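Long-range contacts in DegV domain-containing protein Cgl2349/cg2579 (PDB 3EGL), which binds long-chain fatty acids such as palmitate and may take part in lipid transport or fatty acid metabolism: residues A[31-42]-A[243-251]; A[6-14]-A[24-32]. All coordinates share one frame; numbering follows the deposited sequence.

Interaction 2 pairs the first two parallel strands of the N-terminal sheet; interaction 1 carries the second of these strands onward into a hairpin and sets it against helix 245-251, which belongs to the other half of the protein. Their centres are about 18 Å apart, yet they share Leu31 and His32 and meet where Asp244 OD2 lies 2.5 Å from Ser12 OG, probably a hydrogen bond. Both contacts border the bound palmitate: interaction 1 supplies Thr42, which holds the carboxylate, and helix residues beside the acyl chain, while interaction 2 includes Leu31, whose side chain is about 4 Å from the ligand at nearest atoms and about 5 Å from that of Ser76, the second carboxylate partner.

Interaction 1 of 2, residues A[31-42]-A[243-251]. With PLM (palmitic acid), chain D.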
loop_
_atom_site.group_PDB
_atom_site.type_symbol
_atom_site.label_atom_id
_atom_site.label_comp_id
_atom_site.label_asym_id
_atom_site.label_seq_id
_atom_site.Cartn_x
_atom_site.Cartn_y
_atom_site.Cartn_z
ATOM N N LEU A 31 1.790 6.718 10.161
ATOM C CA LEU A 31 2.452 5.716 11.030
ATOM C C LEU A 31 3.666 6.366 11.734
ATOM O O LEU A 31 4.065 7.469 11.372
ATOM C CB LEU A 31 2.906 4.517 10.203
ATOM C CG LEU A 31 1.802 3.845 9.392
ATOM C CD1 LEU A 31 2.328 2.738 8.403
ATOM C CD2 LEU A 31 0.770 3.318 10.380
ATOM N N HIS A 32 4.255 5.691 12.724
ATOM C CA HIS A 32 5.341 6.293 13.526
ATOM C C HIS A 32 6.752 5.841 13.168
ATOM O O HIS A 32 7.028 4.643 12.979
ATOM C CB HIS A 32 5.096 6.053 15.018
ATOM C CG HIS A 32 3.737 6.484 15.457
ATOM N ND1 HIS A 32 3.400 7.811 15.619
ATOM C CD2 HIS A 32 2.607 5.778 15.691
ATOM C CE1 HIS A 32 2.129 7.903 15.960
ATOM N NE2 HIS A 32 1.634 6.683 16.029
ATOM N N VAL A 33 7.644 6.823 13.100
ATOM C CA VAL A 33 9.072 6.580 13.020
ATOM C C VAL A 33 9.735 7.118 14.291
ATOM O O VAL A 33 9.639 8.304 14.592
ATOM C CB VAL A 33 9.699 7.212 11.746
ATOM C CG1 VAL A 33 11.217 7.154 11.810
ATOM C CG2 VAL A 33 9.238 6.474 10.518
HETATM N N MSE A 34 10.374 6.234 15.053
HETATM C CA MSE A 34 11.135 6.666 16.232
HETATM C C MSE A 34 12.623 6.659 15.915
HETATM O O MSE A 34 13.203 5.632 15.572
HETATM C CB MSE A 34 10.844 5.813 17.457
HETATM C CG MSE A 34 9.414 5.902 17.939
HETATM SE SE MSE A 34 8.380 4.322 17.341
HETATM C CE MSE A 34 8.618 3.290 18.999
ATOM N N ASN A 35 13.221 7.835 15.977
ATOM C CA ASN A 35 14.632 7.955 15.760
ATOM C C ASN A 35 15.211 8.147 17.143
ATOM O O ASN A 35 15.260 9.268 17.640
ATOM C CB ASN A 35 14.911 9.147 14.835
ATOM C CG ASN A 35 16.278 9.066 14.160
ATOM O OD1 ASN A 35 16.789 7.979 13.880
ATOM N ND2 ASN A 35 16.883 10.230 13.902
ATOM N N ASN A 36 15.573 7.051 17.807
ATOM C CA ASN A 36 16.102 7.154 19.180
ATOM C C ASN A 36 17.446 6.458 19.403
ATOM O O ASN A 36 17.533 5.229 19.503
ATOM C CB ASN A 36 15.052 6.860 20.298
ATOM C CG ASN A 36 14.249 5.557 20.072
ATOM O OD1 ASN A 36 14.804 4.450 20.096
ATOM N ND2 ASN A 36 12.927 5.695 19.907
ATOM N N GLY A 37 18.484 7.276 19.496
ATOM C CA GLY A 37 19.845 6.782 19.461
ATOM C C GLY A 37 20.242 6.729 17.999
ATOM O O GLY A 37 19.982 7.677 17.243
ATOM N N GLU A 38 20.843 5.609 17.600
ATOM C CA GLU A 38 21.339 5.423 16.233
ATOM C C GLU A 38 20.240 4.877 15.315
ATOM O O GLU A 38 20.048 5.377 14.201
ATOM C CB GLU A 38 22.538 4.468 16.218
ATOM C CG GLU A 38 23.444 4.507 17.467
ATOM C CD GLU A 38 24.453 3.350 17.492
ATOM O OE1 GLU A 38 24.394 2.462 16.591
ATOM O OE2 GLU A 38 25.315 3.327 18.407
ATOM N N GLU A 39 19.517 3.860 15.796
ATOM C CA GLU A 39 18.554 3.130 14.958
ATOM C C GLU A 39 17.171 3.788 14.811
ATOM O O GLU A 39 16.632 4.421 15.737
ATOM C CB GLU A 39 18.426 1.642 15.390
ATOM C CG GLU A 39 19.665 0.752 15.073
ATOM C CD GLU A 39 20.538 1.320 13.939
ATOM O OE1 GLU A 39 20.139 1.260 12.747
ATOM O OE2 GLU A 39 21.631 1.846 14.254
ATOM N N ARG A 40 16.630 3.654 13.609
ATOM C CA ARG A 40 15.266 4.029 13.360
ATOM C C ARG A 40 14.387 2.822 13.607
ATOM O O ARG A 40 14.784 1.692 13.325
ATOM C CB ARG A 40 15.100 4.569 11.945
ATOM C CG ARG A 40 15.435 6.014 11.885
ATOM C CD ARG A 40 15.175 6.598 10.535
ATOM N NE ARG A 40 15.616 7.992 10.487
ATOM C CZ ARG A 40 16.894 8.392 10.406
ATOM N NH1 ARG A 40 17.895 7.507 10.375
ATOM N NH2 ARG A 40 17.178 9.691 10.354
ATOM N N SER A 41 13.217 3.055 14.185
ATOM C CA SER A 41 12.204 2.002 14.249
ATOM C C SER A 41 10.826 2.586 14.030
ATOM O O SER A 41 10.653 3.819 13.932
ATOM C CB SER A 41 12.263 1.219 15.554
ATOM O OG SER A 41 12.071 2.100 16.621
ATOM N N THR A 42 9.854 1.689 13.933
ATOM C CA THR A 42 8.525 2.074 13.522
ATOM C C THR A 42 7.467 1.461 14.403
ATOM O O THR A 42 7.698 0.511 15.109
ATOM C CB THR A 42 8.243 1.734 12.038
ATOM O OG1 THR A 42 8.002 0.325 11.875
ATOM C CG2 THR A 42 9.396 2.186 11.137
ATOM N N ILE A 243 7.873 6.227 -1.588
ATOM C CA ILE A 243 7.636 5.251 -0.554
ATOM C C ILE A 243 7.589 5.954 0.810
ATOM O O ILE A 243 8.482 6.729 1.168
ATOM C CB ILE A 243 8.690 4.132 -0.600
ATOM C CG1 ILE A 243 8.456 3.252 -1.866
ATOM C CG2 ILE A 243 8.614 3.293 0.679
ATOM C CD1 ILE A 243 9.636 2.255 -2.286
ATOM N N ASP A 244 6.514 5.704 1.550
ATOM C CA ASP A 244 6.306 6.280 2.887
ATOM C C ASP A 244 7.599 6.141 3.718
ATOM O O ASP A 244 8.152 5.075 3.785
ATOM C CB ASP A 244 5.091 5.594 3.561
ATOM C CG ASP A 244 4.877 6.013 5.024
ATOM O OD1 ASP A 244 5.346 7.091 5.476
ATOM O OD2 ASP A 244 4.232 5.237 5.766
ATOM N N PRO A 245 8.076 7.219 4.357
ATOM C CA PRO A 245 9.329 7.048 5.170
ATOM C C PRO A 245 9.248 5.918 6.217
ATOM O O PRO A 245 10.279 5.338 6.559
ATOM C CB PRO A 245 9.515 8.426 5.859
ATOM C CG PRO A 245 8.807 9.397 4.933
ATOM C CD PRO A 245 7.599 8.615 4.369
ATOM N N THR A 246 8.040 5.597 6.702
ATOM C CA THR A 246 7.876 4.509 7.652
ATOM C C THR A 246 8.248 3.186 7.016
ATOM O O THR A 246 8.879 2.344 7.666
ATOM C CB THR A 246 6.443 4.423 8.201
ATOM O OG1 THR A 246 6.089 5.692 8.762
ATOM C CG2 THR A 246 6.351 3.389 9.319
ATOM N N LEU A 247 7.855 3.008 5.756
ATOM C CA LEU A 247 8.226 1.820 5.039
ATOM C C LEU A 247 9.693 1.860 4.631
ATOM O O LEU A 247 10.332 0.819 4.558
ATOM C CB LEU A 247 7.307 1.584 3.835
ATOM C CG LEU A 247 5.794 1.660 4.113
ATOM C CD1 LEU A 247 5.005 1.505 2.802
ATOM C CD2 LEU A 247 5.352 0.616 5.173
ATOM N N ALA A 248 10.235 3.055 4.396
ATOM C CA ALA A 248 11.615 3.194 3.906
ATOM C C ALA A 248 12.562 2.701 4.969
ATOM O O ALA A 248 13.635 2.126 4.659
ATOM C CB ALA A 248 11.938 4.630 3.526
ATOM N N VAL A 249 12.148 2.859 6.231
ATOM C CA VAL A 249 12.908 2.269 7.325
ATOM C C VAL A 249 13.157 0.758 7.077
ATOM O O VAL A 249 14.258 0.250 7.344
ATOM C CB VAL A 249 12.204 2.434 8.679
ATOM C CG1 VAL A 249 12.945 1.615 9.735
ATOM C CG2 VAL A 249 12.049 3.933 9.077
ATOM N N HIS A 250 12.154 0.044 6.551
ATOM C CA HIS A 250 12.265 -1.392 6.412
ATOM C C HIS A 250 12.639 -1.867 5.020
ATOM O O HIS A 250 13.050 -3.015 4.856
ATOM C CB HIS A 250 10.980 -2.064 6.878
ATOM C CG HIS A 250 10.630 -1.767 8.310
ATOM N ND1 HIS A 250 11.429 -2.151 9.372
ATOM C CD2 HIS A 250 9.551 -1.144 8.853
ATOM C CE1 HIS A 250 10.861 -1.762 10.507
ATOM N NE2 HIS A 250 9.730 -1.131 10.216
ATOM N N SER A 251 12.469 -1.013 4.014
ATOM C CA SER A 251 12.911 -1.357 2.663
ATOM C C SER A 251 14.384 -1.010 2.438
ATOM O O SER A 251 15.034 -1.650 1.653
ATOM C CB SER A 251 12.088 -0.634 1.604
ATOM O OG SER A 251 12.282 0.787 1.663
HETATM C C1 PLM D . 4.576 -0.686 11.888
HETATM O O1 PLM D . 3.663 -1.510 12.071
HETATM O O2 PLM D . 5.551 -0.713 12.657
HETATM C C2 PLM D . 4.560 0.309 10.767
HETATM C C3 PLM D . 4.618 -0.454 9.446
HETATM C C4 PLM D . 5.969 -0.988 9.044
HETATM C C5 PLM D . 5.686 -2.068 8.002
HETATM C C6 PLM D . 6.941 -2.596 7.355
HETATM C C7 PLM D . 6.556 -3.686 6.380
HETATM C C8 PLM D . 7.646 -4.026 5.353
HETATM C C9 PLM D . 7.739 -2.934 4.285
HETATM C CA PLM D . 8.353 -3.441 2.971
HETATM C CB PLM D . 8.879 -2.313 2.092
HETATM C CC PLM D . 7.853 -1.275 1.615
HETATM C CD PLM D . 7.257 -1.678 0.277
HETATM C CE PLM D . 6.779 -0.496 -0.543
HETATM C CF PLM D . 5.251 -0.492 -0.663
HETATM C CG PLM D . 4.717 -1.162 -1.927
#
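A relay of two short bonds runs from the imidazole of His250 through the hydroxyl of Thr42 to the carboxylate of a bound palmitic acid, and it forms the head-group end of the DegV fatty-acid pocket. His250 NE2 donates to Thr42 OG1 over 2.8 Å, with the hydroxyl at the ring edge only 7° out of its plane. Thr42 OG1 in turn donates to PLM O2, also at 2.8 Å, so the threonine hydroxyl is fixed as acceptor on one bond and donor on the other; Ser76 OG also hydrogen-bonds the palmitate. With its OG1 between the backbone N and the carbonyl carbon (chi1 76°), Thr42 places its methyl beside the backbone N, and CG2 packs on Val249 CB at 3.7 Å. One side chain thus serves both the polar relay and the apolar contact, a double task that suits threonine.

The framework is a beta hairpin, strands 32-35 and 40-42, laid against helix 245-251. Val33 and Val249 are compact branched residues that fill the angle between hairpin and helix, meeting through their CG2 atoms at 4.1 Å. Thr246 CG2 turns to Thr42 and to Leu31 CB, while its OG1 lies alongside Val33 CG2. Asp244 is the N-cap of the helix: its OD1 accepts a weak bond from Thr246 N, and its OD2 is bonded to Ser12 OG, tying the helix start to the 3-10 turn that follows strand 7-11.

Past the head group, the acyl chain crosses the side of the helix. Leu247 offers apolar carbons to it, CB touching PLM CC, and Ser251 CB meets the adjoining carbon, PLM CB. The tightest of these acyl-chain contacts comes from the histidine itself: His250 CD2 lies 3.3 Å from PLM C6, approached obliquely to the ring.

Interaction 2 of 2, residues A[6-14]-A[24-32]; sequences VRVIVDSSA and LDITVINLH
Strands 7-11 and 26-29 run parallel, their axes 4.6 Å apart at closest approach and turned by a crossing angle of -27°, and Val10 bonds through both its N and its O: its N donates to Thr27 O at 2.9 Å and its O accepts from Ile29 N. Thr27 N gives a further bond to Val8 O. Beyond the strand the pairing frays, since Ser12 N reaches Ile29 O only in a weak, bent bond of 123°.

Beta-branched residues suit the extended backbone and fill both faces. On one, Val10 CG2 meets the CG2 atoms of Ile26 and Val28, each at 4.1 Å, beneath Ala110 of helix 104-116. On the other, Ile9 CG2 touches Ile29 CD1 at 3.7 Å, and Thr27 lies beside Ile9, pointing the same way; helix 47-60 packs here through Gln57, Leu50 and Ser53.

At the N-terminal end of the strands Arg7 and Asp25 make a probable salt bridge, but NH2 and OD2 are modelled too close together, so its details are doubtful. Asp25 follows a helix in a Schellman motif, and its backbone O accepts from two waters: one also donates to Val8 O and accepts from Thr27 OG1, the other accepts from Val8 N.

At the C-terminal end, serines give small polar groups where the chain turns into a 3-10 segment. Ser12 holds OG between its backbone N and carbonyl carbon (chi1 65°), where it accepts from Leu31 N at 3.3 Å while also bonding Asp244. Leu31 CD1 rests 3.6 Å from Ser13 CB and beside Asp11 OD1; Asp11 OD2 is held by His70 and Ile71. Together with helix 18-23 the strands make a beta-alpha-beta crossover, the opening unit of the N-terminal sheet in this alpha-beta-alpha sandwich.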
loop_
_atom_site.group_PDB
_atom_site.type_symbol
_atom_site.label_atom_id
_atom_site.label_comp_id
_atom_site.label_asym_id
_atom_site.label_seq_id
_atom_site.Cartn_x
_atom_site.Cartn_y
_atom_site.Cartn_z
ATOM N N VAL A 6 -19.535 9.755 1.985
ATOM C CA VAL A 6 -18.709 8.879 2.784
ATOM C C VAL A 6 -17.267 9.402 2.798
ATOM O O VAL A 6 -16.770 9.926 1.794
ATOM C CB VAL A 6 -18.739 7.458 2.203
ATOM C CG1 VAL A 6 -17.524 6.663 2.662
ATOM C CG2 VAL A 6 -20.102 6.795 2.513
ATOM N N ARG A 7 -16.603 9.278 3.939
ATOM C CA ARG A 7 -15.269 9.820 4.067
ATOM C C ARG A 7 -14.249 8.696 4.079
ATOM O O ARG A 7 -14.463 7.687 4.756
ATOM C CB ARG A 7 -15.137 10.664 5.336
ATOM C CG ARG A 7 -16.061 11.884 5.406
ATOM C CD ARG A 7 -15.301 12.995 6.074
ATOM N NE ARG A 7 -15.058 14.007 5.092
ATOM C CZ ARG A 7 -13.899 14.538 4.751
ATOM N NH1 ARG A 7 -12.771 14.203 5.328
ATOM N NH2 ARG A 7 -13.909 15.442 3.801
ATOM N N VAL A 8 -13.149 8.886 3.349
ATOM C CA VAL A 8 -12.121 7.855 3.226
ATOM C C VAL A 8 -10.844 8.215 3.981
ATOM O O VAL A 8 -10.363 9.351 3.923
ATOM C CB VAL A 8 -11.806 7.576 1.747
ATOM C CG1 VAL A 8 -10.693 6.499 1.595
ATOM C CG2 VAL A 8 -13.092 7.143 1.011
ATOM N N ILE A 9 -10.320 7.237 4.712
ATOM C CA ILE A 9 -9.129 7.411 5.546
ATOM C C ILE A 9 -8.178 6.280 5.257
ATOM O O ILE A 9 -8.591 5.115 5.213
ATOM C CB ILE A 9 -9.456 7.347 7.064
ATOM C CG1 ILE A 9 -10.590 8.319 7.414
ATOM C CG2 ILE A 9 -8.220 7.702 7.915
ATOM C CD1 ILE A 9 -10.865 8.461 8.979
ATOM N N VAL A 10 -6.906 6.634 5.077
ATOM C CA VAL A 10 -5.819 5.658 4.955
ATOM C C VAL A 10 -4.723 6.084 5.926
ATOM O O VAL A 10 -4.806 7.134 6.541
ATOM C CB VAL A 10 -5.174 5.585 3.500
ATOM C CG1 VAL A 10 -6.187 5.249 2.470
ATOM C CG2 VAL A 10 -4.496 6.899 3.125
ATOM N N ASP A 11 -3.687 5.261 6.034
ATOM C CA ASP A 11 -2.517 5.649 6.778
ATOM C C ASP A 11 -1.417 5.992 5.752
ATOM O O ASP A 11 -1.650 5.888 4.522
ATOM C CB ASP A 11 -2.134 4.580 7.805
ATOM C CG ASP A 11 -1.795 3.214 7.170
ATOM O OD1 ASP A 11 -0.746 3.154 6.483
ATOM O OD2 ASP A 11 -2.543 2.200 7.390
ATOM N N SER A 12 -0.253 6.422 6.243
ATOM C CA SER A 12 0.807 6.910 5.361
ATOM C C SER A 12 1.390 5.777 4.492
ATOM O O SER A 12 1.890 6.038 3.403
ATOM C CB SER A 12 1.912 7.602 6.167
ATOM O OG SER A 12 2.502 6.605 6.983
ATOM N N SER A 13 1.313 4.534 4.974
ATOM C CA SER A 13 1.785 3.407 4.177
ATOM C C SER A 13 1.092 3.260 2.809
ATOM O O SER A 13 1.646 2.586 1.929
ATOM C CB SER A 13 1.711 2.066 4.925
ATOM O OG SER A 13 0.370 1.660 5.076
ATOM N N ALA A 14 -0.093 3.852 2.617
ATOM C CA ALA A 14 -0.702 3.795 1.282
ATOM C C ALA A 14 0.132 4.516 0.202
ATOM O O ALA A 14 -0.119 4.318 -0.987
ATOM C CB ALA A 14 -2.168 4.335 1.281
ATOM N N LEU A 24 -8.524 14.793 -3.441
ATOM C CA LEU A 24 -9.656 13.850 -3.304
ATOM C C LEU A 24 -10.260 13.806 -1.914
ATOM O O LEU A 24 -11.152 13.012 -1.652
ATOM C CB LEU A 24 -9.276 12.426 -3.720
ATOM C CG LEU A 24 -8.411 12.244 -4.975
ATOM C CD1 LEU A 24 -8.102 10.767 -5.157
ATOM C CD2 LEU A 24 -9.087 12.818 -6.206
ATOM N N ASP A 25 -9.753 14.635 -1.010
ATOM C CA ASP A 25 -10.295 14.698 0.348
ATOM C C ASP A 25 -10.182 13.341 1.097
ATOM O O ASP A 25 -11.084 12.899 1.851
ATOM C CB ASP A 25 -11.725 15.186 0.288
ATOM C CG ASP A 25 -12.172 15.822 1.568
ATOM O OD1 ASP A 25 -11.363 16.015 2.495
ATOM O OD2 ASP A 25 -13.365 16.152 1.663
ATOM N N ILE A 26 -9.064 12.667 0.856
ATOM C CA ILE A 26 -8.755 11.456 1.577
ATOM C C ILE A 26 -7.922 11.874 2.798
ATOM O O ILE A 26 -6.937 12.593 2.657
ATOM C CB ILE A 26 -7.967 10.477 0.677
ATOM C CG1 ILE A 26 -8.866 10.015 -0.482
ATOM C CG2 ILE A 26 -7.433 9.276 1.478
ATOM C CD1 ILE A 26 -8.151 9.181 -1.528
ATOM N N THR A 27 -8.332 11.417 3.980
ATOM C CA THR A 27 -7.606 11.719 5.193
ATOM C C THR A 27 -6.443 10.723 5.311
ATOM O O THR A 27 -6.640 9.486 5.190
ATOM C CB THR A 27 -8.539 11.604 6.433
ATOM O OG1 THR A 27 -9.688 12.433 6.241
ATOM C CG2 THR A 27 -7.839 12.051 7.721
ATOM N N VAL A 28 -5.242 11.265 5.533
ATOM C CA VAL A 28 -4.046 10.439 5.764
ATOM C C VAL A 28 -3.592 10.471 7.260
ATOM O O VAL A 28 -3.365 11.538 7.808
ATOM C CB VAL A 28 -2.911 10.862 4.786
ATOM C CG1 VAL A 28 -1.641 9.984 4.975
ATOM C CG2 VAL A 28 -3.440 10.825 3.312
ATOM N N ILE A 29 -3.500 9.317 7.922
ATOM C CA ILE A 29 -2.908 9.294 9.276
ATOM C C ILE A 29 -1.531 8.701 9.196
ATOM O O ILE A 29 -1.376 7.585 8.688
ATOM C CB ILE A 29 -3.694 8.393 10.285
ATOM C CG1 ILE A 29 -5.174 8.513 10.068
ATOM C CG2 ILE A 29 -3.344 8.777 11.759
ATOM C CD1 ILE A 29 -5.891 7.419 10.752
ATOM N N ASN A 30 -0.544 9.399 9.724
ATOM C CA ASN A 30 0.842 8.912 9.679
ATOM C C ASN A 30 1.192 7.795 10.666
ATOM O O ASN A 30 0.964 7.938 11.874
ATOM C CB ASN A 30 1.812 10.083 9.888
ATOM C CG ASN A 30 1.786 11.064 8.727
ATOM O OD1 ASN A 30 1.349 10.731 7.623
ATOM N ND2 ASN A 30 2.223 12.287 8.976
ATOM N N LEU A 31 1.790 6.718 10.161
ATOM C CA LEU A 31 2.452 5.716 11.030
ATOM C C LEU A 31 3.666 6.366 11.734
ATOM O O LEU A 31 4.065 7.469 11.372
ATOM C CB LEU A 31 2.906 4.517 10.203
ATOM C CG LEU A 31 1.802 3.845 9.392
ATOM C CD1 LEU A 31 2.328 2.738 8.403
ATOM C CD2 LEU A 31 0.770 3.318 10.380
ATOM N N HIS A 32 4.255 5.691 12.724
ATOM C CA HIS A 32 5.341 6.293 13.526
ATOM C C HIS A 32 6.752 5.841 13.168
ATOM O O HIS A 32 7.028 4.643 12.979
ATOM C CB HIS A 32 5.096 6.053 15.018
ATOM C CG HIS A 32 3.737 6.484 15.457
ATOM N ND1 HIS A 32 3.400 7.811 15.619
ATOM C CD2 HIS A 32 2.607 5.778 15.691
ATOM C CE1 HIS A 32 2.129 7.903 15.960
ATOM N NE2 HIS A 32 1.634 6.683 16.029
HETATM O O HOH W 1 -11.489 11.667 4.374
HETATM O O HOH W 2 -12.904 10.969 1.468
#